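Local coordinates for protein putative thioesterase (Novosphingobium aromaticivorans, PDB 3CJY) that is a putative acyl-CoA thioesterase of the HotDog superfamily, probably hydrolysing thioesters, and binds a calcium ion, at residues Phe184-Leu188 and Gly236-Leu240. Numbering follows the deposited sequence.
Sequences FADFL and GQVTL
How the break between two helices beds onto a strand of a curved sheet is well illustrated where Phe-184 to Leu-188 lies over Gly-236 to Leu-240 with no hydrogen bond between them, the contact being van der Waals packing, mostly of apolar side chains. Gly-236 to Leu-240 is extended, so Gly-236, Val-238 and Leu-240 share the face turned to this junction while Gln-237 points away. The chain leaves helix 178-185 through a turn at Asp-186 and Phe-187, with Phe-187 N hydrogen-bonded to Phe-184 O (3.3 Å), and enters helix 188-196. The closest CA pairs are Ala-185 with Val-238 and Leu-188 with Gly-236, both 6.3 Å. A hollow is left at Gly-236, which has no side chain, and Leu-188 (chi1 m, chi2 t) drops into it: its CD1 lies 3.5 Å from Gly-236 C and its CD2 3.6 Å from Gln-237 O. An ideal CB on Gly-236 would clash, 3.0 Å from Leu-188 CD2. This is the HotDog arrangement, helix wrapped by antiparallel sheet, here in the C-terminal acyl-CoA thioesterase domain. Beside the hollow, Val-238 CG1 is a bump wedged between Leu-188 and Ala-185, 4.0 Å from both Leu-188 CD1 and Ala-185 CB, and 3.7 Å from Ala-185 O. Leu-240 (m, t) fills the next space, CD1 4.2 Å from Ala-185 CB and CD2 4.0 Å from Phe-184 CB. The Phe-184 ring leads away to Leu-168 and Arg-170, whereas Asp-186 OD1 is hydrogen-bonded to Asn-207 and Gln-253.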
# COMPACT_ATOMS: atom_id res chain seq x y z
N PHE A 184 7.50 -0.84 13.11
CA PHE A 184 6.48 -1.72 13.65
C PHE A 184 5.54 -2.30 12.58
O PHE A 184 5.00 -3.41 12.72
CB PHE A 184 5.66 -1.00 14.73
CG PHE A 184 6.43 -0.74 16.01
CD1 PHE A 184 7.56 -1.48 16.34
CD2 PHE A 184 5.92 0.14 16.96
CE1 PHE A 184 8.19 -1.32 17.60
CE2 PHE A 184 6.57 0.33 18.19
CZ PHE A 184 7.72 -0.39 18.48
N ALA A 185 5.34 -1.53 11.50
CA ALA A 185 4.54 -1.96 10.36
C ALA A 185 5.16 -3.20 9.71
O ALA A 185 4.47 -4.04 9.16
CB ALA A 185 4.40 -0.82 9.27
N ASP A 186 6.49 -3.31 9.77
CA ASP A 186 7.20 -4.45 9.16
C ASP A 186 7.32 -5.68 10.07
O ASP A 186 8.20 -6.53 9.88
CB ASP A 186 8.53 -4.02 8.61
CG ASP A 186 9.13 -5.03 7.61
OD1 ASP A 186 8.38 -5.57 6.78
OD2 ASP A 186 10.35 -5.29 7.67
N PHE A 187 6.38 -5.81 11.00
CA PHE A 187 6.22 -7.03 11.77
C PHE A 187 5.27 -8.03 11.06
O PHE A 187 5.03 -9.14 11.53
CB PHE A 187 5.74 -6.72 13.18
CG PHE A 187 6.84 -6.42 14.16
CD1 PHE A 187 7.70 -5.35 13.96
CD2 PHE A 187 6.98 -7.21 15.31
CE1 PHE A 187 8.71 -5.07 14.83
CE2 PHE A 187 7.99 -6.92 16.22
CZ PHE A 187 8.85 -5.84 15.98
N LEU A 188 4.81 -7.68 9.87
CA LEU A 188 3.89 -8.57 9.14
C LEU A 188 4.51 -9.93 8.81
O LEU A 188 3.79 -10.89 8.73
CB LEU A 188 3.29 -7.92 7.88
CG LEU A 188 2.05 -7.08 8.15
CD1 LEU A 188 1.71 -6.18 6.99
CD2 LEU A 188 0.87 -8.00 8.53
N GLY A 236 -0.28 -8.95 3.40
CA GLY A 236 -0.68 -8.57 4.75
C GLY A 236 -0.93 -7.09 4.86
O GLY A 236 -0.39 -6.27 4.13
N GLN A 237 -1.77 -6.79 5.85
CA GLN A 237 -2.12 -5.44 6.24
C GLN A 237 -1.98 -5.31 7.76
O GLN A 237 -2.23 -6.26 8.53
CB GLN A 237 -3.55 -5.14 5.84
CG GLN A 237 -3.74 -5.04 4.31
CD GLN A 237 -3.87 -6.36 3.63
OE1 GLN A 237 -4.58 -7.21 4.12
NE2 GLN A 237 -3.20 -6.53 2.48
N VAL A 238 -1.65 -4.10 8.14
CA VAL A 238 -1.41 -3.74 9.57
C VAL A 238 -1.94 -2.36 9.90
O VAL A 238 -1.91 -1.44 9.07
CB VAL A 238 0.09 -3.81 9.95
CG1 VAL A 238 0.95 -2.86 9.08
CG2 VAL A 238 0.31 -3.56 11.43
N THR A 239 -2.51 -2.25 11.10
CA THR A 239 -2.93 -0.97 11.68
C THR A 239 -2.13 -0.86 12.97
O THR A 239 -1.99 -1.83 13.73
CB THR A 239 -4.43 -0.89 11.97
OG1 THR A 239 -5.19 -1.10 10.78
CG2 THR A 239 -4.83 0.45 12.59
N LEU A 240 -1.55 0.32 13.14
CA LEU A 240 -0.78 0.71 14.31
C LEU A 240 -1.57 1.71 15.13
O LEU A 240 -1.92 2.82 14.67
CB LEU A 240 0.57 1.28 13.90
CG LEU A 240 1.46 0.36 13.05
CD1 LEU A 240 2.76 1.11 12.65
CD2 LEU A 240 1.80 -0.92 13.82